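PDB 4XVH: carbohydrate esterase family 2 (CE2) from Chaetomium olivicolor, which probably removes acetyl groups from xylan and related plant polysaccharides, using an SGNH-type hydrolase domain joined to a beta-sandwich carbohydrate-binding domain. Local coordinates for residues 167-173 and 222-227; 217-221 and 262-266; 256-260 and 294-298. All coordinates share one frame; numbering follows the deposited sequence.

Contact 1: 167-173 and 222-227; sequences IRNFASG and VRDPID. With PEU (2,5,8,11,14,17,20,23,26,29,32,35,38,41,44,47,50,53,56,59,62,65,68,71,74,77,80-heptacosaoxadooctacontan-82-ol), chain C.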
loop_
_atom_site.group_PDB
_atom_site.type_symbol
_atom_site.label_atom_id
_atom_site.label_comp_id
_atom_site.label_asym_id
_atom_site.label_seq_id
_atom_site.Cartn_x
_atom_site.Cartn_y
_atom_site.Cartn_z
ATOM N N ILE A 167 13.439 -4.184 -10.631
ATOM C CA ILE A 167 14.724 -3.919 -11.290
ATOM C C ILE A 167 14.615 -2.766 -12.287
ATOM O O ILE A 167 15.601 -2.129 -12.572
ATOM C CB ILE A 167 15.296 -5.158 -12.027
ATOM C CG1 ILE A 167 14.392 -5.604 -13.168
ATOM C CG2 ILE A 167 15.470 -6.303 -11.067
ATOM C CD1 ILE A 167 15.057 -6.644 -14.049
ATOM N N ARG A 168 13.416 -2.484 -12.797
ATOM C CA ARG A 168 13.258 -1.339 -13.676
ATOM C C ARG A 168 11.822 -0.855 -13.599
ATOM O O ARG A 168 10.908 -1.648 -13.422
ATOM C CB ARG A 168 13.661 -1.689 -15.125
ATOM C CG ARG A 168 12.796 -2.753 -15.810
ATOM C CD ARG A 168 13.366 -3.155 -17.196
ATOM N NE ARG A 168 12.384 -3.915 -17.973
ATOM C CZ ARG A 168 12.561 -4.296 -19.246
ATOM N NH1 ARG A 168 13.695 -4.022 -19.893
ATOM N NH2 ARG A 168 11.602 -4.983 -19.877
ATOM N N ASN A 169 11.639 0.457 -13.711
ATOM C CA ASN A 169 10.318 1.048 -13.592
ATOM C C ASN A 169 9.524 0.992 -14.902
ATOM O O ASN A 169 9.956 0.332 -15.864
ATOM C CB ASN A 169 10.448 2.481 -13.096
ATOM C CG ASN A 169 11.057 2.556 -11.693
ATOM O OD1 ASN A 169 10.768 1.711 -10.822
ATOM N ND2 ASN A 169 11.921 3.554 -11.476
ATOM N N PHE A 170 8.374 1.669 -14.914
ATOM C CA PHE A 170 7.457 1.667 -16.051
ATOM C C PHE A 170 8.208 2.048 -17.331
ATOM O O PHE A 170 9.115 2.879 -17.301
ATOM C CB PHE A 170 6.277 2.622 -15.787
ATOM C CG PHE A 170 5.349 2.821 -16.971
ATOM C CD1 PHE A 170 4.314 1.929 -17.220
ATOM C CD2 PHE A 170 5.504 3.910 -17.822
ATOM C CE1 PHE A 170 3.461 2.098 -18.306
ATOM C CE2 PHE A 170 4.648 4.090 -18.926
ATOM C CZ PHE A 170 3.624 3.180 -19.166
ATOM N N ALA A 171 7.872 1.388 -18.435
ATOM C CA ALA A 171 8.578 1.607 -19.698
ATOM C C ALA A 171 8.175 2.933 -20.326
ATOM O O ALA A 171 7.090 3.066 -20.864
ATOM C CB ALA A 171 8.314 0.443 -20.686
ATOM N N SER A 172 9.057 3.914 -20.251
ATOM C CA SER A 172 8.857 5.150 -21.005
ATOM C C SER A 172 10.065 5.426 -21.892
ATOM O O SER A 172 11.162 4.929 -21.628
ATOM C CB SER A 172 8.597 6.322 -20.055
ATOM O OG SER A 172 9.640 6.445 -19.105
ATOM N N GLY A 173 9.853 6.211 -22.949
ATOM C CA GLY A 173 10.908 6.555 -23.886
ATOM C C GLY A 173 12.043 7.325 -23.239
ATOM O O GLY A 173 13.214 7.045 -23.489
ATOM N N VAL A 222 9.613 0.130 -26.607
ATOM C CA VAL A 222 10.423 1.038 -25.808
ATOM C C VAL A 222 11.787 0.441 -25.420
ATOM O O VAL A 222 12.810 1.107 -25.497
ATOM C CB VAL A 222 9.652 1.432 -24.524
ATOM C CG1 VAL A 222 10.521 2.272 -23.597
ATOM C CG2 VAL A 222 8.344 2.139 -24.884
ATOM N N ARG A 223 11.789 -0.811 -24.973
ATOM C CA ARG A 223 13.025 -1.430 -24.501
ATOM C C ARG A 223 13.003 -2.945 -24.697
ATOM O O ARG A 223 11.998 -3.513 -25.120
ATOM C CB ARG A 223 13.255 -1.090 -23.030
ATOM C CG ARG A 223 12.116 -1.572 -22.107
ATOM C CD ARG A 223 12.284 -1.076 -20.676
ATOM N NE ARG A 223 11.192 -1.574 -19.813
ATOM C CZ ARG A 223 10.908 -1.095 -18.603
ATOM N NH1 ARG A 223 11.647 -0.112 -18.094
ATOM N NH2 ARG A 223 9.888 -1.606 -17.894
ATOM N N ASP A 224 14.124 -3.595 -24.411
ATOM C CA ASP A 224 14.190 -5.047 -24.496
ATOM C C ASP A 224 13.253 -5.690 -23.481
ATOM O O ASP A 224 13.038 -5.140 -22.383
ATOM C CB ASP A 224 15.610 -5.540 -24.239
ATOM C CG ASP A 224 16.563 -5.186 -25.359
ATOM O OD1 ASP A 224 16.093 -4.920 -26.496
ATOM O OD2 ASP A 224 17.783 -5.183 -25.089
ATOM N N PRO A 225 12.723 -6.878 -23.817
ATOM C CA PRO A 225 12.000 -7.654 -22.791
ATOM C C PRO A 225 12.876 -7.880 -21.541
ATOM O O PRO A 225 14.109 -7.811 -21.620
ATOM C CB PRO A 225 11.704 -8.970 -23.496
ATOM C CG PRO A 225 11.778 -8.653 -24.969
ATOM C CD PRO A 225 12.828 -7.603 -25.095
ATOM N N ILE A 226 12.232 -8.141 -20.411
ATOM C CA ILE A 226 12.883 -8.225 -19.105
ATOM C C ILE A 226 13.995 -9.282 -19.050
ATOM O O ILE A 226 13.932 -10.308 -19.731
ATOM C CB ILE A 226 11.827 -8.520 -18.020
ATOM C CG1 ILE A 226 12.370 -8.276 -16.606
ATOM C CG2 ILE A 226 11.237 -9.936 -18.165
ATOM C CD1 ILE A 226 11.301 -8.426 -15.549
ATOM N N ASP A 227 15.038 -8.996 -18.270
ATOM C CA ASP A 227 16.053 -10.009 -17.991
ATOM C C ASP A 227 15.477 -10.844 -16.883
ATOM O O ASP A 227 15.421 -10.387 -15.743
ATOM C CB ASP A 227 17.386 -9.376 -17.587
ATOM C CG ASP A 227 18.470 -10.409 -17.295
ATOM O OD1 ASP A 227 18.151 -11.601 -17.028
ATOM O OD2 ASP A 227 19.657 -10.010 -17.339
HETATM C CAA PEU C . 3.448 16.989 -6.585
HETATM O OAB PEU C . 3.272 16.648 -7.971
HETATM C CAC PEU C . 4.464 16.952 -8.794
HETATM C CAD PEU C . 4.473 16.663 -10.342
HETATM O OAE PEU C . 3.456 17.390 -11.073
HETATM C CAF PEU C . 2.086 17.029 -10.705
HETATM C CAG PEU C . 1.463 15.688 -11.127
HETATM O OAH PEU C . 2.146 14.474 -10.775
HETATM C CAI PEU C . 1.331 13.310 -11.091
HETATM C CAJ PEU C . 2.111 11.994 -10.999
HETATM O OAK PEU C . 1.244 10.860 -11.271
HETATM C CAL PEU C . 2.050 9.716 -11.620
HETATM C CAM PEU C . 1.244 8.463 -11.944
HETATM O OAN PEU C . 2.238 7.569 -12.485
HETATM C CAO PEU C . 1.706 6.323 -12.988
HETATM C CAP PEU C . 2.852 5.964 -13.912
HETATM O OAQ PEU C . 2.970 4.802 -14.768
HETATM C CAR PEU C . 1.892 4.517 -15.715
HETATM C CAS PEU C . 0.564 3.870 -15.248
HETATM O OAT PEU C . 0.719 2.503 -14.692
HETATM C CAU PEU C . 1.534 2.378 -13.488
HETATM C CAV PEU C . 1.646 0.912 -13.020
HETATM O OAW PEU C . 2.406 0.673 -11.808
#
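R168 and R223 each use both terminal nitrogens, end-on, to hold one backbone oxygen of the facing segment. R168 NH1 and NH2 donate to D224 O at 2.8 and 2.9 Å, with that oxygen in the guanidinium plane; R223 NH1 and NH2 both reach N169 O at 2.8 Å. The two extended chains arrive from opposite directions and their guanidinium groups lie flat on each other, centres 3.7 Å apart and planes at 17°. Stacking of two cations is tolerated probably because their N-H groups point outward to carbonyls, R168 NE giving to D216 O and R223 NE to G218 O. I226 CA covers the other face of R168, and A171 CB that of R223. With an alanine at R168, D224 O is likely to lose both donors and the R223 guanidinium the group stacked on one of its faces. Farther out, V222 CG1, anti to its backbone N (chi1 174°), packs on S172 O at 3.4 Å, and I167 CD1 meets I226 CG1 at 4.1 Å. F170 turns away, with the bound polyether over its ring. The two loops thus join beside helix 214-217, which I226 and F170 touch, while I167 and I226 also rest on helix 228-243.

Contact 2: 217-221 and 262-266; sequences FGYLG and TWPTA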
loop_
_atom_site.group_PDB
_atom_site.type_symbol
_atom_site.label_atom_id
_atom_site.label_comp_id
_atom_site.label_asym_id
_atom_site.label_seq_id
_atom_site.Cartn_x
_atom_site.Cartn_y
_atom_site.Cartn_z
ATOM N N PHE A 217 8.013 -5.915 -16.482
ATOM C CA PHE A 217 7.734 -6.703 -17.677
ATOM C C PHE A 217 7.334 -5.859 -18.887
ATOM O O PHE A 217 7.438 -6.301 -20.022
ATOM C CB PHE A 217 6.668 -7.745 -17.358
ATOM C CG PHE A 217 7.257 -9.063 -16.921
ATOM C CD1 PHE A 217 7.704 -9.249 -15.624
ATOM C CD2 PHE A 217 7.388 -10.096 -17.812
ATOM C CE1 PHE A 217 8.265 -10.474 -15.242
ATOM C CE2 PHE A 217 7.938 -11.312 -17.431
ATOM C CZ PHE A 217 8.363 -11.493 -16.143
ATOM N N GLY A 218 6.899 -4.632 -18.661
ATOM C CA GLY A 218 6.588 -3.765 -19.796
ATOM C C GLY A 218 7.801 -3.514 -20.673
ATOM O O GLY A 218 8.884 -3.227 -20.147
ATOM N N TYR A 219 7.636 -3.602 -22.000
ATOM C CA TYR A 219 8.767 -3.366 -22.892
ATOM C C TYR A 219 8.366 -2.869 -24.288
ATOM O O TYR A 219 9.170 -2.206 -24.966
ATOM C CB TYR A 219 9.603 -4.648 -23.041
ATOM C CG TYR A 219 8.970 -5.665 -23.982
ATOM C CD1 TYR A 219 8.072 -6.623 -23.516
ATOM C CD2 TYR A 219 9.256 -5.643 -25.334
ATOM C CE1 TYR A 219 7.479 -7.524 -24.389
ATOM C CE2 TYR A 219 8.674 -6.533 -26.213
ATOM C CZ TYR A 219 7.790 -7.464 -25.745
ATOM O OH TYR A 219 7.239 -8.329 -26.654
ATOM N N LEU A 220 7.148 -3.203 -24.717
ATOM C CA LEU A 220 6.789 -3.108 -26.138
ATOM C C LEU A 220 7.047 -1.731 -26.724
ATOM O O LEU A 220 6.525 -0.731 -26.229
ATOM C CB LEU A 220 5.321 -3.484 -26.340
ATOM C CG LEU A 220 4.854 -3.388 -27.803
ATOM C CD1 LEU A 220 5.436 -4.524 -28.624
ATOM C CD2 LEU A 220 3.327 -3.367 -27.846
ATOM N N GLY A 221 7.895 -1.694 -27.747
ATOM C CA GLY A 221 8.193 -0.474 -28.487
ATOM C C GLY A 221 9.142 0.499 -27.791
ATOM O O GLY A 221 9.470 1.559 -28.331
ATOM N N THR A 262 -1.208 -13.376 -23.230
ATOM C CA THR A 262 -1.633 -13.022 -24.591
ATOM C C THR A 262 -1.186 -11.634 -25.021
ATOM O O THR A 262 -1.195 -11.321 -26.199
ATOM C CB THR A 262 -3.146 -13.113 -24.741
ATOM O OG1 THR A 262 -3.771 -12.185 -23.855
ATOM C CG2 THR A 262 -3.598 -14.497 -24.390
ATOM N N TRP A 263 -0.789 -10.807 -24.064
ATOM C CA TRP A 263 -0.301 -9.472 -24.370
ATOM C C TRP A 263 1.114 -9.321 -23.838
ATOM O O TRP A 263 1.416 -9.814 -22.749
ATOM C CB TRP A 263 -1.197 -8.390 -23.747
ATOM C CG TRP A 263 -0.561 -7.011 -23.795
ATOM C CD1 TRP A 263 0.329 -6.458 -22.886
ATOM C CD2 TRP A 263 -0.743 -6.032 -24.814
ATOM N NE1 TRP A 263 0.700 -5.200 -23.293
ATOM C CE2 TRP A 263 0.050 -4.909 -24.467
ATOM C CE3 TRP A 263 -1.506 -5.988 -25.981
ATOM C CZ2 TRP A 263 0.093 -3.761 -25.247
ATOM C CZ3 TRP A 263 -1.463 -4.846 -26.756
ATOM C CH2 TRP A 263 -0.668 -3.745 -26.390
ATOM N N PRO A 264 1.983 -8.623 -24.592
ATOM C CA PRO A 264 1.762 -8.055 -25.941
ATOM C C PRO A 264 1.641 -9.117 -27.026
ATOM O O PRO A 264 0.998 -8.892 -28.063
ATOM C CB PRO A 264 3.022 -7.222 -26.203
ATOM C CG PRO A 264 3.729 -7.090 -24.905
ATOM C CD PRO A 264 3.296 -8.248 -24.033
ATOM N N THR A 265 2.299 -10.251 -26.807
ATOM C CA THR A 265 2.282 -11.344 -27.760
ATOM C C THR A 265 2.159 -12.644 -26.980
ATOM O O THR A 265 2.478 -12.691 -25.797
ATOM C CB THR A 265 3.572 -11.400 -28.668
ATOM O OG1 THR A 265 4.730 -11.768 -27.898
ATOM C CG2 THR A 265 3.828 -10.064 -29.392
ATOM N N ALA A 266 1.701 -13.692 -27.648
ATOM C CA ALA A 266 1.596 -15.007 -27.035
ATOM C C ALA A 266 2.991 -15.538 -26.706
ATOM O O ALA A 266 3.205 -16.157 -25.658
ATOM C CB ALA A 266 0.865 -15.964 -27.957
#
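P264 is the bump of this contact: its CG enters the angle between the Y219 ring and the base of L220. It lies 3.8 Å from Y219 CE1 and 4.2 Å from L220 CB, meeting the tyrosine at a slant, neither squarely over the face nor at the rim. The peptide bond before P264 is cis, and the proline folds back under its own neighbour, P264 CB standing 4.1 Å above the W263 ring plane, over its centre. The W263 and P264 side chains are thus stacked together, and L220 can touch both, using two parts of its side chain. CB rests against the proline, while CG, set anti to the backbone N (chi1 179°), carries the branch outward until CD2 comes 4.2 Å from W263 CZ2, the two side chains crossing at about a right angle. Y219 closes the other flank; with chi1 at 77° its CG sits between the backbone N and the carbonyl carbon, and the phenol reaches past P264 CG. The hydroxyls of Y219 and T265 both hydrogen-bond D268 OD2, so a carboxylate ties the two loops where their own oxygens, Y219 OH and T265 OG1, stay 4.4 Å apart. The contact joins the loop between helices 214-217 and 228-243 to the one between strand 250-254 and helix 270-285, whose Q270 touches both Y219 and P264. The buried area is small, 180 Å² summed over both sides, and the direct contacts are apolar, which implies a modest surface patch held by fit of shape, with its polar fastening supplied indirectly through D268.

Contact 3: 256-260 and 294-298; sequences SPMLS and WPTQG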
loop_
_atom_site.group_PDB
_atom_site.type_symbol
_atom_site.label_atom_id
_atom_site.label_comp_id
_atom_site.label_asym_id
_atom_site.label_seq_id
_atom_site.Cartn_x
_atom_site.Cartn_y
_atom_site.Cartn_z
ATOM N N SER A 256 1.138 -10.916 -11.099
ATOM C CA SER A 256 0.356 -9.726 -11.436
ATOM C C SER A 256 -0.983 -10.020 -12.100
ATOM O O SER A 256 -1.026 -10.698 -13.128
ATOM C CB SER A 256 1.165 -8.846 -12.380
ATOM O OG SER A 256 0.346 -7.803 -12.845
ATOM N N PRO A 257 -2.068 -9.461 -11.551
ATOM C CA PRO A 257 -3.390 -9.550 -12.184
ATOM C C PRO A 257 -3.461 -8.766 -13.505
ATOM O O PRO A 257 -4.404 -8.962 -14.273
ATOM C CB PRO A 257 -4.323 -8.922 -11.134
ATOM C CG PRO A 257 -3.450 -7.860 -10.479
ATOM C CD PRO A 257 -2.095 -8.583 -10.359
ATOM N N MET A 258 -2.477 -7.894 -13.763
ATOM C CA MET A 258 -2.450 -7.123 -15.005
ATOM C C MET A 258 -1.588 -7.747 -16.097
ATOM O O MET A 258 -1.669 -7.308 -17.243
ATOM C CB MET A 258 -1.966 -5.688 -14.737
ATOM C CG MET A 258 -2.932 -4.901 -13.864
ATOM S SD MET A 258 -2.444 -3.208 -13.397
ATOM C CE MET A 258 -2.574 -2.378 -15.008
ATOM N N LEU A 259 -0.757 -8.736 -15.774
ATOM C CA LEU A 259 0.007 -9.406 -16.835
ATOM C C LEU A 259 -0.779 -10.597 -17.356
ATOM O O LEU A 259 -1.530 -11.227 -16.599
ATOM C CB LEU A 259 1.377 -9.860 -16.335
ATOM C CG LEU A 259 2.300 -8.721 -15.894
ATOM C CD1 LEU A 259 3.644 -9.283 -15.441
ATOM C CD2 LEU A 259 2.483 -7.726 -17.037
ATOM N N SER A 260 -0.618 -10.901 -18.643
ATOM C CA SER A 260 -1.274 -12.057 -19.245
ATOM C C SER A 260 -0.272 -12.818 -20.092
ATOM O O SER A 260 0.878 -12.375 -20.241
ATOM C CB SER A 260 -2.468 -11.630 -20.100
ATOM O OG SER A 260 -2.009 -11.035 -21.285
ATOM N N TRP A 294 -2.269 -14.565 -8.335
ATOM C CA TRP A 294 -3.332 -13.621 -8.613
ATOM C C TRP A 294 -3.689 -13.784 -10.093
ATOM O O TRP A 294 -2.982 -13.305 -10.984
ATOM C CB TRP A 294 -2.910 -12.175 -8.281
ATOM C CG TRP A 294 -4.059 -11.200 -8.194
ATOM C CD1 TRP A 294 -5.339 -11.390 -8.643
ATOM C CD2 TRP A 294 -4.031 -9.888 -7.591
ATOM N NE1 TRP A 294 -6.116 -10.269 -8.353
ATOM C CE2 TRP A 294 -5.336 -9.338 -7.711
ATOM C CE3 TRP A 294 -3.028 -9.131 -6.957
ATOM C CZ2 TRP A 294 -5.672 -8.057 -7.220
ATOM C CZ3 TRP A 294 -3.356 -7.857 -6.467
ATOM C CH2 TRP A 294 -4.676 -7.338 -6.608
ATOM N N PRO A 295 -4.767 -14.526 -10.361
ATOM C CA PRO A 295 -5.149 -14.805 -11.748
ATOM C C PRO A 295 -5.364 -13.498 -12.519
ATOM O O PRO A 295 -5.863 -12.515 -11.960
ATOM C CB PRO A 295 -6.447 -15.593 -11.614
ATOM C CG PRO A 295 -6.432 -16.153 -10.243
ATOM C CD PRO A 295 -5.642 -15.193 -9.381
ATOM N N THR A 296 -4.927 -13.483 -13.772
ATOM C CA THR A 296 -5.159 -12.350 -14.667
ATOM C C THR A 296 -6.608 -11.926 -14.546
ATOM O O THR A 296 -7.498 -12.749 -14.591
ATOM C CB THR A 296 -4.841 -12.721 -16.132
ATOM O OG1 THR A 296 -3.468 -13.141 -16.227
ATOM C CG2 THR A 296 -5.075 -11.518 -17.063
ATOM N N GLN A 297 -6.843 -10.635 -14.369
ATOM C CA GLN A 297 -8.187 -10.125 -14.102
ATOM C C GLN A 297 -9.092 -10.235 -15.335
ATOM O O GLN A 297 -8.608 -10.462 -16.452
ATOM C CB GLN A 297 -8.075 -8.663 -13.641
ATOM C CG GLN A 297 -7.400 -7.758 -14.687
ATOM C CD GLN A 297 -7.257 -6.301 -14.201
ATOM O OE1 GLN A 297 -7.856 -5.903 -13.186
ATOM N NE2 GLN A 297 -6.453 -5.518 -14.915
ATOM N N GLY A 298 -10.393 -10.035 -15.143
ATOM C CA GLY A 298 -11.330 -9.987 -16.262
ATOM C C GLY A 298 -11.459 -8.618 -16.918
ATOM O O GLY A 298 -10.637 -7.706 -16.694
#
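P257 packs over one face of the W294 indole, its CB-CG-CD edge nearest and the pyrrolidine tilted. That edge spans both rings: P257 CB makes a CH-pi contact 3.5 Å from the centroid of the five-membered ring, only 4° off the normal, P257 CG sits over the six-membered ring, 3.5 Å above the indole plane, and P257 CD lies near the CD2-CE3 bond, 3.6 Å from W294 CE3. Setting W294 CG anti to the backbone N (chi1 -165°) swings the indole toward the proline; the ring of Y144 also meets it. P257 occupies the second position of a type I beta turn from S256 to L259, and S256 OG accepts from M258 N at 3.0 Å, an ST turn; the same hydroxyl is also hydrogen-bonded to T214 OG1. The contact joins the loops that follow strands 250-254 and 289-292, neighbours in the parallel sheet of the SGNH-hydrolase domain. Q297 N donates to P257 O at 3.0 Å, nearly straight at 169° and on a lone pair in the carbonyl plane; T296 CA adds a CA-H...O contact to the same oxygen. T296 OG1, placed beside its backbone N, gives a 2.7 Å bond to L259 O, also in the carbonyl plane. The Q297 chain runs alongside M258, NE2 lying 3.7 Å from M258 CG, and that amide nitrogen bonds to Y305 O.

Contact 2 bridges the other two. Its centre lies 11 Å from that of contact 1 and 14 Å from that of contact 3, whereas contacts 1 and 3 do not touch, their nearest atoms being about 8 Å apart. Residues 217-221 run straight into 222-227: D224 O lies 3.5 Å from Y219 CB, and I226 CG2 packs 3.6 Å from F217 CE2. F217 CB also meets L259 CD1 at 3.9 Å, reaching contact 3. Toward the pocket occupied by the polyether, contact 1 contributes F170 directly, the M258 side chain of contact 3 is about 6 Å from the ligand and touches H306, and the W263 side chain stays about 12 Å away.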